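Local coordinates for protein omega transaminase (Pseudomonas sp., PDB 5LHA) that probably catalyses the pyridoxal phosphate-dependent transfer of an amino group between an amine and a carbonyl acceptor, as a class III omega-transaminase with the fold type I architecture, at residues E129-M134 against G303-N308; I225-A230 against L260-E265; V239-A244 against R382-M387; D264-G269 against L291-T296; F270-C275 against L432-T437. All coordinates share one frame; numbering follows the deposited sequence.

Interaction 1 of 5, residues E129-M134 against G303-N308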
# COMPACT_ATOMS: atom_id res chain seq x y z
N GLU A 129 -17.71 -3.44 -4.50
CA GLU A 129 -16.93 -2.22 -4.35
C GLU A 129 -17.60 -1.25 -3.39
O GLU A 129 -16.93 -0.61 -2.56
CB GLU A 129 -16.71 -1.56 -5.72
CG GLU A 129 -15.48 -0.66 -5.78
CD GLU A 129 -14.17 -1.45 -5.86
OE1 GLU A 129 -14.21 -2.68 -5.66
OE2 GLU A 129 -13.11 -0.85 -6.14
N THR A 130 -18.92 -1.10 -3.51
CA THR A 130 -19.68 -0.23 -2.63
C THR A 130 -19.63 -0.70 -1.18
O THR A 130 -19.46 0.10 -0.26
CB THR A 130 -21.12 -0.16 -3.13
OG1 THR A 130 -21.12 0.36 -4.47
CG2 THR A 130 -21.97 0.76 -2.26
N ALA A 131 -19.77 -2.01 -0.96
CA ALA A 131 -19.72 -2.54 0.40
C ALA A 131 -18.38 -2.28 1.07
O ALA A 131 -18.32 -2.05 2.28
CB ALA A 131 -20.01 -4.05 0.39
N LEU A 132 -17.29 -2.34 0.30
CA LEU A 132 -15.96 -2.13 0.88
C LEU A 132 -15.75 -0.68 1.30
O LEU A 132 -15.34 -0.41 2.43
CB LEU A 132 -14.88 -2.56 -0.11
CG LEU A 132 -14.93 -4.05 -0.44
CD1 LEU A 132 -13.92 -4.41 -1.51
CD2 LEU A 132 -14.72 -4.88 0.83
N LYS A 133 -16.02 0.27 0.40
CA LYS A 133 -15.80 1.68 0.70
C LYS A 133 -16.76 2.19 1.78
O LYS A 133 -16.38 3.02 2.61
CB LYS A 133 -15.97 2.50 -0.58
CG LYS A 133 -14.86 2.35 -1.59
CD LYS A 133 -15.11 3.21 -2.82
CE LYS A 133 -14.97 4.69 -2.52
NZ LYS A 133 -15.67 5.53 -3.55
N MET A 134 -18.01 1.72 1.76
CA MET A 134 -18.97 2.19 2.76
C MET A 134 -18.73 1.55 4.12
O MET A 134 -19.04 2.17 5.14
CB MET A 134 -20.41 1.89 2.31
CG MET A 134 -20.83 2.64 1.06
SD MET A 134 -20.50 4.41 1.09
CE MET A 134 -21.56 4.89 2.46
N GLY A 303 -27.44 -3.46 -9.75
CA GLY A 303 -26.85 -3.99 -8.55
C GLY A 303 -27.38 -3.22 -7.35
O GLY A 303 -27.92 -2.12 -7.49
N ALA A 304 -27.23 -3.82 -6.17
CA ALA A 304 -27.67 -3.15 -4.95
C ALA A 304 -26.84 -3.61 -3.77
O ALA A 304 -26.47 -4.79 -3.67
CB ALA A 304 -29.16 -3.39 -4.67
N THR A 305 -26.54 -2.66 -2.89
CA THR A 305 -25.93 -2.94 -1.60
C THR A 305 -26.87 -2.44 -0.51
O THR A 305 -27.22 -1.25 -0.49
CB THR A 305 -24.58 -2.24 -1.49
OG1 THR A 305 -23.83 -2.51 -2.68
CG2 THR A 305 -23.79 -2.78 -0.28
N LEU A 306 -27.30 -3.34 0.37
CA LEU A 306 -28.19 -2.98 1.48
C LEU A 306 -27.40 -2.93 2.77
O LEU A 306 -26.49 -3.73 2.99
CB LEU A 306 -29.33 -3.98 1.63
CG LEU A 306 -30.52 -3.89 0.66
CD1 LEU A 306 -30.12 -4.36 -0.73
CD2 LEU A 306 -31.70 -4.69 1.17
N PHE A 307 -27.76 -1.99 3.64
CA PHE A 307 -27.10 -1.76 4.91
C PHE A 307 -28.13 -1.82 6.02
O PHE A 307 -29.24 -1.33 5.87
CB PHE A 307 -26.37 -0.41 4.92
CG PHE A 307 -25.41 -0.24 3.77
CD1 PHE A 307 -25.86 0.16 2.52
CD2 PHE A 307 -24.06 -0.49 3.95
CE1 PHE A 307 -24.97 0.29 1.46
CE2 PHE A 307 -23.16 -0.36 2.89
CZ PHE A 307 -23.62 0.04 1.65
N ASN A 308 -27.75 -2.45 7.13
CA ASN A 308 -28.70 -2.60 8.22
C ASN A 308 -28.80 -1.31 9.03
O ASN A 308 -28.07 -0.34 8.80
CB ASN A 308 -28.31 -3.81 9.08
CG ASN A 308 -26.94 -3.68 9.74
OD1 ASN A 308 -26.29 -2.65 9.65
ND2 ASN A 308 -26.50 -4.75 10.38

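Interaction 2 of 5, residues I225-A230 against L260-E265. With PMP (4'-deoxy-4'-aminopyridoxal-5'-phosphate), chain E.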
# COMPACT_ATOMS: atom_id res chain seq x y z
N ILE A 225 -9.75 -4.08 11.78
CA ILE A 225 -10.48 -4.87 10.80
C ILE A 225 -11.86 -4.25 10.58
O ILE A 225 -12.65 -4.11 11.52
CB ILE A 225 -10.58 -6.34 11.23
CG1 ILE A 225 -9.17 -6.89 11.48
CG2 ILE A 225 -11.27 -7.16 10.16
CD1 ILE A 225 -9.13 -8.26 12.10
N ALA A 226 -12.15 -3.89 9.32
CA ALA A 226 -13.42 -3.25 8.99
C ALA A 226 -14.53 -4.27 8.74
O ALA A 226 -15.63 -4.14 9.29
CB ALA A 226 -13.25 -2.35 7.76
N ALA A 227 -14.26 -5.30 7.93
CA ALA A 227 -15.32 -6.22 7.58
C ALA A 227 -14.75 -7.55 7.12
O ALA A 227 -13.58 -7.66 6.74
CB ALA A 227 -16.23 -5.63 6.51
N LEU A 228 -15.59 -8.58 7.21
CA LEU A 228 -15.37 -9.89 6.61
C LEU A 228 -16.42 -10.10 5.53
O LEU A 228 -17.61 -9.92 5.78
CB LEU A 228 -15.45 -10.99 7.66
CG LEU A 228 -15.18 -12.46 7.31
CD1 LEU A 228 -14.68 -13.19 8.55
CD2 LEU A 228 -16.41 -13.17 6.78
N ILE A 229 -15.98 -10.52 4.34
CA ILE A 229 -16.89 -10.74 3.22
C ILE A 229 -16.83 -12.21 2.81
O ILE A 229 -15.75 -12.80 2.72
CB ILE A 229 -16.55 -9.81 2.03
CG1 ILE A 229 -17.53 -10.03 0.88
CG2 ILE A 229 -15.08 -9.95 1.61
CD1 ILE A 229 -17.47 -8.95 -0.17
N ALA A 230 -18.00 -12.79 2.57
CA ALA A 230 -18.07 -14.20 2.24
C ALA A 230 -19.36 -14.49 1.49
O ALA A 230 -20.40 -13.86 1.74
CB ALA A 230 -17.98 -15.07 3.51
N LEU A 260 -17.89 -6.15 10.81
CA LEU A 260 -19.06 -6.21 9.95
C LEU A 260 -18.99 -7.45 9.07
O LEU A 260 -17.95 -7.77 8.49
CB LEU A 260 -19.14 -4.97 9.06
CG LEU A 260 -19.16 -3.61 9.74
CD1 LEU A 260 -19.05 -2.52 8.69
CD2 LEU A 260 -20.44 -3.44 10.55
N LEU A 261 -20.13 -8.14 8.96
CA LEU A 261 -20.22 -9.35 8.14
C LEU A 261 -20.97 -9.00 6.86
O LEU A 261 -22.15 -8.65 6.90
CB LEU A 261 -20.90 -10.48 8.91
CG LEU A 261 -21.07 -11.79 8.14
CD1 LEU A 261 -19.73 -12.30 7.62
CD2 LEU A 261 -21.73 -12.83 9.03
N ILE A 262 -20.26 -9.07 5.74
CA ILE A 262 -20.81 -8.80 4.41
C ILE A 262 -21.13 -10.12 3.74
O ILE A 262 -20.24 -10.93 3.49
CB ILE A 262 -19.83 -7.99 3.54
CG1 ILE A 262 -19.48 -6.67 4.21
CG2 ILE A 262 -20.43 -7.77 2.17
CD1 ILE A 262 -18.31 -5.99 3.57
N ALA A 263 -22.41 -10.34 3.45
CA ALA A 263 -22.83 -11.48 2.66
C ALA A 263 -22.82 -11.09 1.19
O ALA A 263 -23.53 -10.16 0.79
CB ALA A 263 -24.21 -11.96 3.08
N ASP A 264 -21.99 -11.76 0.40
CA ASP A 264 -22.02 -11.58 -1.05
C ASP A 264 -23.13 -12.48 -1.58
O ASP A 264 -22.94 -13.69 -1.76
CB ASP A 264 -20.66 -11.89 -1.66
CG ASP A 264 -20.59 -11.54 -3.13
OD1 ASP A 264 -21.65 -11.47 -3.81
OD2 ASP A 264 -19.47 -11.30 -3.60
N GLU A 265 -24.29 -11.89 -1.83
CA GLU A 265 -25.46 -12.62 -2.29
C GLU A 265 -25.71 -12.42 -3.78
O GLU A 265 -26.81 -12.70 -4.26
CB GLU A 265 -26.68 -12.17 -1.48
CG GLU A 265 -26.56 -12.35 0.02
CD GLU A 265 -27.23 -13.62 0.52
OE1 GLU A 265 -27.73 -14.41 -0.31
OE2 GLU A 265 -27.30 -13.80 1.75
N1 PMP E . -19.61 -11.61 -6.46
C2 PMP E . -20.19 -12.82 -6.83
C2A PMP E . -20.45 -13.90 -5.82
C3 PMP E . -20.18 -13.16 -8.18
O3 PMP E . -20.39 -14.45 -8.57
C4 PMP E . -19.93 -12.17 -9.14
C4A PMP E . -20.00 -12.53 -10.61
N4A PMP E . -20.16 -13.96 -10.78
C5 PMP E . -19.62 -10.87 -8.74
C6 PMP E . -19.46 -10.61 -7.38
C5A PMP E . -19.46 -9.78 -9.79
O4P PMP E . -20.67 -9.61 -10.52
P PMP E . -20.73 -8.76 -11.89
O1P PMP E . -20.30 -9.70 -13.01
O2P PMP E . -22.17 -8.35 -12.13
O3P PMP E . -19.83 -7.55 -11.88

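Interaction 3 of 5, residues V239-A244 against R382-M387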
# COMPACT_ATOMS: atom_id res chain seq x y z
N VAL A 239 -18.65 -23.93 -6.56
CA VAL A 239 -19.85 -24.34 -5.82
C VAL A 239 -19.43 -25.05 -4.54
O VAL A 239 -19.72 -26.23 -4.34
CB VAL A 239 -20.78 -25.22 -6.68
CG1 VAL A 239 -22.11 -25.44 -5.97
CG2 VAL A 239 -21.01 -24.57 -8.04
N ILE A 240 -18.78 -24.32 -3.65
CA ILE A 240 -18.37 -24.86 -2.36
C ILE A 240 -19.48 -24.55 -1.36
O ILE A 240 -19.74 -23.38 -1.06
CB ILE A 240 -17.03 -24.28 -1.91
CG1 ILE A 240 -15.95 -24.64 -2.93
CG2 ILE A 240 -16.66 -24.81 -0.53
CD1 ILE A 240 -14.78 -23.68 -2.96
N VAL A 241 -20.15 -25.59 -0.90
CA VAL A 241 -21.23 -25.46 0.08
C VAL A 241 -20.60 -25.61 1.47
O VAL A 241 -20.11 -26.70 1.79
CB VAL A 241 -22.33 -26.50 -0.14
CG1 VAL A 241 -23.51 -26.25 0.79
CG2 VAL A 241 -22.78 -26.52 -1.60
N PRO A 242 -20.58 -24.57 2.29
CA PRO A 242 -19.99 -24.69 3.62
C PRO A 242 -20.85 -25.59 4.49
O PRO A 242 -22.04 -25.79 4.20
CB PRO A 242 -19.98 -23.25 4.15
CG PRO A 242 -21.11 -22.61 3.45
CD PRO A 242 -21.12 -23.22 2.07
N PRO A 243 -20.27 -26.18 5.54
CA PRO A 243 -21.08 -26.89 6.53
C PRO A 243 -22.11 -25.97 7.19
O PRO A 243 -21.97 -24.74 7.21
CB PRO A 243 -20.05 -27.40 7.54
CG PRO A 243 -18.77 -27.45 6.77
CD PRO A 243 -18.83 -26.30 5.81
N ALA A 244 -23.16 -26.59 7.72
CA ALA A 244 -24.32 -25.84 8.17
C ALA A 244 -24.02 -24.94 9.35
O ALA A 244 -24.67 -23.90 9.53
CB ALA A 244 -25.45 -26.80 8.52
N ARG A 382 -21.24 -31.76 -6.10
CA ARG A 382 -21.76 -31.05 -4.94
C ARG A 382 -22.64 -29.90 -5.40
O ARG A 382 -22.56 -29.44 -6.55
CB ARG A 382 -20.63 -30.49 -4.07
CG ARG A 382 -19.49 -29.92 -4.88
CD ARG A 382 -18.51 -29.15 -4.02
NE ARG A 382 -17.55 -28.42 -4.84
CZ ARG A 382 -16.49 -28.97 -5.41
NH1 ARG A 382 -16.23 -30.26 -5.25
NH2 ARG A 382 -15.67 -28.23 -6.15
N GLY A 383 -23.49 -29.43 -4.49
CA GLY A 383 -24.42 -28.38 -4.84
C GLY A 383 -25.38 -28.10 -3.71
O GLY A 383 -25.46 -28.83 -2.72
N LYS A 384 -26.14 -27.02 -3.90
CA LYS A 384 -27.20 -26.61 -2.99
C LYS A 384 -28.17 -25.75 -3.77
O LYS A 384 -27.76 -24.74 -4.36
CB LYS A 384 -26.63 -25.86 -1.79
CG LYS A 384 -27.67 -25.52 -0.75
CD LYS A 384 -27.06 -24.79 0.42
CE LYS A 384 -28.13 -24.31 1.39
NZ LYS A 384 -28.68 -25.40 2.22
N GLY A 385 -29.45 -26.13 -3.80
CA GLY A 385 -30.36 -25.48 -4.73
C GLY A 385 -29.95 -25.77 -6.17
O GLY A 385 -29.60 -26.90 -6.52
N LEU A 386 -30.00 -24.74 -7.02
CA LEU A 386 -29.65 -24.89 -8.43
C LEU A 386 -28.28 -24.31 -8.77
O LEU A 386 -28.10 -23.71 -9.84
CB LEU A 386 -30.72 -24.29 -9.33
CG LEU A 386 -31.97 -25.16 -9.42
CD1 LEU A 386 -33.12 -24.43 -10.10
CD2 LEU A 386 -31.63 -26.47 -10.13
N MET A 387 -27.31 -24.46 -7.88
CA MET A 387 -25.89 -24.31 -8.20
C MET A 387 -25.18 -25.62 -7.84
O MET A 387 -25.29 -26.10 -6.71
CB MET A 387 -25.25 -23.13 -7.47
CG MET A 387 -25.46 -23.08 -5.97
SD MET A 387 -25.26 -21.41 -5.31
CE MET A 387 -23.59 -21.00 -5.80

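Interaction 4 of 5, residues D264-G269 against L291-T296. With PMP (4'-deoxy-4'-aminopyridoxal-5'-phosphate), chain E.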
# COMPACT_ATOMS: atom_id res chain seq x y z
N ASP A 264 -21.99 -11.76 0.40
CA ASP A 264 -22.02 -11.58 -1.05
C ASP A 264 -23.13 -12.48 -1.58
O ASP A 264 -22.94 -13.69 -1.76
CB ASP A 264 -20.66 -11.89 -1.66
CG ASP A 264 -20.59 -11.54 -3.13
OD1 ASP A 264 -21.65 -11.47 -3.81
OD2 ASP A 264 -19.47 -11.30 -3.60
N GLU A 265 -24.29 -11.89 -1.83
CA GLU A 265 -25.46 -12.62 -2.29
C GLU A 265 -25.71 -12.42 -3.78
O GLU A 265 -26.81 -12.70 -4.26
CB GLU A 265 -26.68 -12.17 -1.48
CG GLU A 265 -26.56 -12.35 0.02
CD GLU A 265 -27.23 -13.62 0.52
OE1 GLU A 265 -27.73 -14.41 -0.31
OE2 GLU A 265 -27.30 -13.80 1.75
N VAL A 266 -24.68 -12.00 -4.53
CA VAL A 266 -24.87 -11.73 -5.95
C VAL A 266 -25.41 -12.97 -6.66
O VAL A 266 -26.32 -12.87 -7.50
CB VAL A 266 -23.55 -11.23 -6.57
CG1 VAL A 266 -23.62 -11.30 -8.08
CG2 VAL A 266 -23.24 -9.81 -6.12
N VAL A 267 -24.88 -14.15 -6.34
CA VAL A 267 -25.35 -15.39 -6.95
C VAL A 267 -26.49 -16.02 -6.15
O VAL A 267 -27.50 -16.45 -6.73
CB VAL A 267 -24.17 -16.37 -7.14
CG1 VAL A 267 -24.65 -17.72 -7.64
CG2 VAL A 267 -23.17 -15.79 -8.13
N THR A 268 -26.34 -16.10 -4.82
CA THR A 268 -27.32 -16.73 -3.95
C THR A 268 -28.56 -15.88 -3.71
O THR A 268 -29.56 -16.39 -3.19
CB THR A 268 -26.70 -17.05 -2.59
OG1 THR A 268 -26.22 -15.83 -2.01
CG2 THR A 268 -25.55 -18.03 -2.73
N GLY A 269 -28.50 -14.58 -4.01
CA GLY A 269 -29.65 -13.73 -3.84
C GLY A 269 -30.83 -14.15 -4.68
O GLY A 269 -30.71 -14.40 -5.89
N LEU A 291 -26.07 -7.55 -3.87
CA LEU A 291 -26.99 -8.19 -4.81
C LEU A 291 -26.80 -7.70 -6.24
O LEU A 291 -26.50 -6.53 -6.49
CB LEU A 291 -28.45 -7.97 -4.42
CG LEU A 291 -28.89 -8.46 -3.05
CD1 LEU A 291 -30.14 -7.71 -2.64
CD2 LEU A 291 -29.14 -9.96 -3.10
N ALA A 292 -27.05 -8.61 -7.18
CA ALA A 292 -27.08 -8.29 -8.60
C ALA A 292 -27.72 -9.44 -9.37
O ALA A 292 -28.57 -10.15 -8.82
CB ALA A 292 -25.67 -8.02 -9.14
N LYS A 293 -27.30 -9.64 -10.61
CA LYS A 293 -27.68 -10.78 -11.44
C LYS A 293 -29.19 -11.00 -11.49
O LYS A 293 -29.92 -10.26 -12.16
CB LYS A 293 -26.98 -12.04 -10.93
CG LYS A 293 -25.50 -12.09 -11.25
CD LYS A 293 -24.90 -13.43 -10.87
CE LYS A 293 -23.41 -13.48 -11.17
NZ LYS A 293 -23.15 -13.59 -12.63
N GLY A 294 -29.68 -12.00 -10.76
CA GLY A 294 -31.09 -12.36 -10.80
C GLY A 294 -32.03 -11.25 -10.35
O GLY A 294 -33.24 -11.36 -10.59
N ILE A 295 -31.51 -10.21 -9.70
CA ILE A 295 -32.36 -9.13 -9.19
C ILE A 295 -33.20 -8.53 -10.32
O ILE A 295 -34.36 -8.14 -10.12
CB ILE A 295 -31.51 -8.07 -8.46
CG1 ILE A 295 -32.43 -7.11 -7.68
CG2 ILE A 295 -30.55 -7.35 -9.40
CD1 ILE A 295 -31.71 -6.27 -6.63
N THR A 296 -32.63 -8.45 -11.53
CA THR A 296 -33.38 -8.10 -12.73
C THR A 296 -33.47 -9.27 -13.69
O THR A 296 -33.88 -9.09 -14.85
CB THR A 296 -32.77 -6.89 -13.44
OG1 THR A 296 -31.38 -7.13 -13.70
CG2 THR A 296 -32.93 -5.65 -12.59
N1 PMP E . -19.61 -11.61 -6.46
C2 PMP E . -20.19 -12.82 -6.83
C2A PMP E . -20.45 -13.90 -5.82
C3 PMP E . -20.18 -13.16 -8.18
O3 PMP E . -20.39 -14.45 -8.57
C4 PMP E . -19.93 -12.17 -9.14
C4A PMP E . -20.00 -12.53 -10.61
N4A PMP E . -20.16 -13.96 -10.78
C5 PMP E . -19.62 -10.87 -8.74
C6 PMP E . -19.46 -10.61 -7.38
C5A PMP E . -19.46 -9.78 -9.79
O4P PMP E . -20.67 -9.61 -10.52
P PMP E . -20.73 -8.76 -11.89
O1P PMP E . -20.30 -9.70 -13.01
O2P PMP E . -22.17 -8.35 -12.13
O3P PMP E . -19.83 -7.55 -11.88
O HOH W 1 -28.97 -13.33 -7.83

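Interaction 5 of 5, residues F270-C275 against L432-T437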
# COMPACT_ATOMS: atom_id res chain seq x y z
N PHE A 270 -31.98 -14.25 -4.02
CA PHE A 270 -33.29 -14.46 -4.62
C PHE A 270 -33.53 -15.90 -5.07
O PHE A 270 -34.32 -16.13 -5.99
CB PHE A 270 -33.52 -13.49 -5.78
CG PHE A 270 -33.34 -12.04 -5.39
CD1 PHE A 270 -34.28 -11.39 -4.60
CD2 PHE A 270 -32.20 -11.34 -5.77
CE1 PHE A 270 -34.10 -10.08 -4.22
CE2 PHE A 270 -32.02 -10.02 -5.40
CZ PHE A 270 -32.98 -9.39 -4.63
N GLY A 271 -32.86 -16.89 -4.47
CA GLY A 271 -33.40 -18.24 -4.51
C GLY A 271 -32.55 -19.41 -4.97
O GLY A 271 -32.97 -20.55 -4.79
N ARG A 272 -31.38 -19.16 -5.58
CA ARG A 272 -30.67 -20.24 -6.26
C ARG A 272 -30.35 -21.40 -5.31
O ARG A 272 -30.35 -22.56 -5.73
CB ARG A 272 -29.39 -19.72 -6.92
CG ARG A 272 -28.65 -20.80 -7.73
CD ARG A 272 -27.70 -20.22 -8.75
NE ARG A 272 -28.37 -19.54 -9.85
CZ ARG A 272 -28.91 -20.15 -10.91
NH1 ARG A 272 -28.87 -21.48 -11.02
NH2 ARG A 272 -29.49 -19.43 -11.86
N SER A 273 -30.06 -21.10 -4.04
CA SER A 273 -29.64 -22.13 -3.10
C SER A 273 -30.77 -22.66 -2.23
O SER A 273 -30.51 -23.45 -1.32
CB SER A 273 -28.51 -21.59 -2.20
OG SER A 273 -29.03 -20.76 -1.18
N GLY A 274 -32.01 -22.27 -2.49
CA GLY A 274 -33.15 -22.77 -1.74
C GLY A 274 -33.77 -21.77 -0.80
O GLY A 274 -34.69 -22.14 -0.06
N CYS A 275 -33.30 -20.53 -0.79
CA CYS A 275 -33.78 -19.54 0.15
C CYS A 275 -33.63 -18.17 -0.51
O CYS A 275 -32.79 -17.98 -1.40
CB CYS A 275 -33.00 -19.65 1.46
SG CYS A 275 -33.66 -18.77 2.87
N LEU A 432 -23.14 -26.10 -13.23
CA LEU A 432 -24.54 -26.15 -13.62
C LEU A 432 -25.27 -25.03 -12.88
O LEU A 432 -25.23 -24.99 -11.65
CB LEU A 432 -25.15 -27.50 -13.28
CG LEU A 432 -24.33 -28.75 -13.63
CD1 LEU A 432 -25.08 -30.03 -13.31
CD2 LEU A 432 -23.88 -28.73 -15.08
N SER A 433 -25.92 -24.12 -13.61
CA SER A 433 -26.65 -23.04 -12.94
C SER A 433 -27.84 -22.57 -13.77
O SER A 433 -27.89 -21.42 -14.22
CB SER A 433 -25.72 -21.87 -12.63
OG SER A 433 -25.24 -21.26 -13.80
N PRO A 434 -28.83 -23.44 -13.98
CA PRO A 434 -29.92 -23.13 -14.91
C PRO A 434 -30.91 -22.16 -14.29
O PRO A 434 -30.80 -21.83 -13.10
CB PRO A 434 -30.56 -24.51 -15.13
CG PRO A 434 -30.37 -25.19 -13.82
CD PRO A 434 -29.02 -24.75 -13.33
N PRO A 435 -31.89 -21.69 -15.07
CA PRO A 435 -32.95 -20.85 -14.48
C PRO A 435 -33.65 -21.58 -13.34
O PRO A 435 -33.71 -22.81 -13.31
CB PRO A 435 -33.90 -20.59 -15.66
CG PRO A 435 -33.01 -20.68 -16.88
CD PRO A 435 -31.98 -21.74 -16.54
N LEU A 436 -34.16 -20.80 -12.40
CA LEU A 436 -34.82 -21.38 -11.23
C LEU A 436 -36.19 -21.95 -11.56
O LEU A 436 -36.79 -22.62 -10.71
CB LEU A 436 -34.92 -20.33 -10.12
CG LEU A 436 -33.56 -19.75 -9.70
CD1 LEU A 436 -33.67 -18.95 -8.41
CD2 LEU A 436 -32.47 -20.82 -9.58
N THR A 437 -36.70 -21.70 -12.77
CA THR A 437 -37.92 -22.33 -13.25
C THR A 437 -37.69 -23.74 -13.80
O THR A 437 -38.64 -24.33 -14.31
CB THR A 437 -38.58 -21.45 -14.31
OG1 THR A 437 -37.67 -21.23 -15.39
CG2 THR A 437 -39.00 -20.11 -13.70

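Interaction 1 of 5, residues E129-M134 against G303-N308
Thr305 is the first residue of strand 303-308 to meet helix 129-134, and its two branches divide the work. OG1 lies anti to the carbonyl carbon (chi1 -48°) and passes alongside Thr130, 3.6 Å from Thr130 CB, the two threonines sliding past each other in opposite directions. This is a van der Waals approach: the OG1 of Thr305 is hydrogen-bonded to the carbonyl of Ala127, one turn earlier in the helix, while that of Thr130 is satisfied by Asp126 O and His327. The other branch, Thr305 CG2, rests 4.0 Å from Ala131 CB, where a small methyl lets the strand come close. Helix 124-141 here covers one face of the large-domain sheet of a PLP fold type I enzyme, crossing strand 303-308 at -33° with 8.7 Å between the axes of the short segments. Two residues on, Phe307 sends its ring back toward the helix on the same side as Thr305. Met134 crosses it at about a right angle, with CB 3.6 Å from Phe307 CE2 and CG 3.9 Å from Phe307 CZ, before its chain bends away. Thr130 CG2 reaches the ring edge, 4.3 Å from Phe307 CZ, and Trp22 of the second subunit also meets this ring.

Interaction 2 of 5, residues I225-A230 against L260-E265
Ala227 and Leu260 pair across two parallel strands, and the small methyl of Ala227 leaves a hollow that longer side chains fill. Ile262 CD1 drops into it, 3.6 Å from Ala227 CB, while Leu260 CB borders it at 3.9 Å from the same Ala227 CB. Farther along this face Ile229 and Ile262 cross obliquely, Ile229 CG1 lying 3.9 Å from Ile262 CG2; beta-branching puts bulk close to the backbone, so the two isoleucines touch from CB outward. The other face carries Leu228 and Leu261, which lie side by side and meet at their tips, Leu228 CD2 to Leu261 CD1 at 3.5 Å. With CG anti to the backbone N in both (chi1 -177° and 179°), the two side chains leave their strands in the same direction. Between the faces, the backbone bonds Leu228 N to Leu260 O and Ile262 N to Leu228 O, both 2.8 Å, alternate from strand to strand. The last, from Asp264 N to Ala230 O, helps to place a carboxylate whose OD2 stands 2.9 Å from the pyridine N1 of PMP, as in other fold type I enzymes; His158 bonds that same oxygen. Helix 246-256 completes the beta-alpha-beta crossover and covers Leu228 and Leu261, helix 124-141 covers Leu260 on the other side, and strand 149-153 continues the sheet beyond 225-230.

Interaction 3 of 5, residues V239-A244 against R382-M387
Val239 meets Arg382 and Met387 from the first position of a G1 beta bulge, in which Val239 and Ile240 both face Gln234. The positive phi of Val239 (52°) gives its carbonyl a direction it would not have in a regular strand, and the Arg382 side chain runs beside that oxygen. From CB, the Arg382 chain leaves with CG between the backbone N and the carbonyl carbon (chi1 40°), a turn that brings it alongside the bulge. CG then passes 3.7 Å from Val239 O, and CD comes within 3.2 Å of this oxygen. NE gives it a weak hydrogen bond, Arg382 NE to Val239 O at 3.1 Å and bent to 125°, and has a second acceptor in Gly238 O. At the tip, NH1 forms a salt bridge with Glu380 and NH2 one with Asp391, so the guanidinium is gripped by acids of its own hairpin while its inner nitrogen serves the loop. A long, many-donor side chain suits this double duty.

Val241 packs farther along, its CG2 3.7 Å from Gly383 C and its CG1 3.9 Å from Lys384 CD, crossing the lysine stem at about a right angle; the amine end of Lys384 goes on to Trp282 in a cation-pi contact. A side chain on Gly383 would collide with Met387 O, whereas glycine allows the hairpin to close through Lys384 N and Met387 O. Against the same oxygen Val239 presses one methyl, its CG1 lying 3.3 Å from Met387 O.

Interaction 4 of 5, residues D264-G269 against L291-T296
Two loops at the ends of parallel sheet strands supply part of the PMP pocket, Val266 on one touching Lys293 on the other. In an Asx turn, Asp264 OD1 accepts from Val266 N at 3.2 Å, met nearly along its C-O axis. The turn probably helps to hold Val266 over the pyridine ring, Val266 CB being 3.7 Å from PMP C2. Its CG1, anti to the backbone N (chi1 165°), points instead to the lysine stem, 3.7 Å from Lys293 CD, and the two chains cross at about a right angle. Val267 lies alongside the same stem, its CG2 3.8 Å from Lys293 CE. A water between the loops lies 2.7 Å from Val266 O and 2.8 Å from Gly269 O and accepts a longer bond from Gly294 N; Leu291 CD2 packs 3.9 Å from Gly269 CA, where a side chain would clash. Valine suits the place, its compact apolar branches packing on ring and lysine methylenes alike. Lys293 NZ is held by Leu62 O and by Thr330 of the second subunit and stands 3.5 Å from PMP N4A. Such a place is consistent with the family's internal-aldimine lysine, released here because the cofactor is in its amine form.

Interaction 5 of 5, residues F270-C275 against L432-T437
Gly271 to Gly274 make a type I beta turn, closed by Gly274 N to Gly271 O at 3.0 Å, which presents Arg272 and the Gly271 backbone to Leu436. Gly271 opens the turn at phi 128°, where a side chain would jam against the preceding carbonyl and sit tight on Leu436 CD1, which lies 3.6 Å from Gly271 C. Arg272 leaves with CG anti to the backbone N (chi1 -176°) and bends at chi3, bringing its guanidinium end-on to one carbonyl. NH1 and NH2 both bond Pro434 O, at 2.9 and 3.0 Å, and this oxygen lies close to the guanidinium plane. The double grip fixes the rotation of the flat group. Leu436 CD2 sits over the centre of one face, 3.9 Å from Arg272 CZ, while Ser433 CB covers the opposite face at 3.6 Å from Arg272 NH1. The buried guanidinium is satisfied by hydrogen bonds: besides Pro434 O, NH1 donates to Leu386 O and NH2 to Asn66 OD1. By joining the loop after strand 260-264 to the one after strand 429-432, the contact belongs to the seam between the large PLP-binding domain and the smaller C-terminal domain of fold type I aminotransferases.

In the fold
Interactions 2 and 4 share Asp264 and Glu265 and both touch PMP: the first brings the carboxylate at the strand end to the cofactor's ring nitrogen, the second walls the ring and places Lys293. Interaction 1 lies on the same sheet as interaction 2 and touches both, Ala131 CB meeting Ile262 CD1 at 4.1 Å and Leu291 N lying 2.8 Å from Ala304 O. Interactions 3 and 5, whose centres are 11 Å apart, join large-domain loops to the C-terminal sheet and the loop that follows it, and meet at Leu386. Interaction 3 touches the pocket residue Val267 through Met387 CE, 3.9 Å from Val267 CG1; interaction 5 packs on interaction 4 through Phe270 CE2, 3.7 Å from Leu291 CD2.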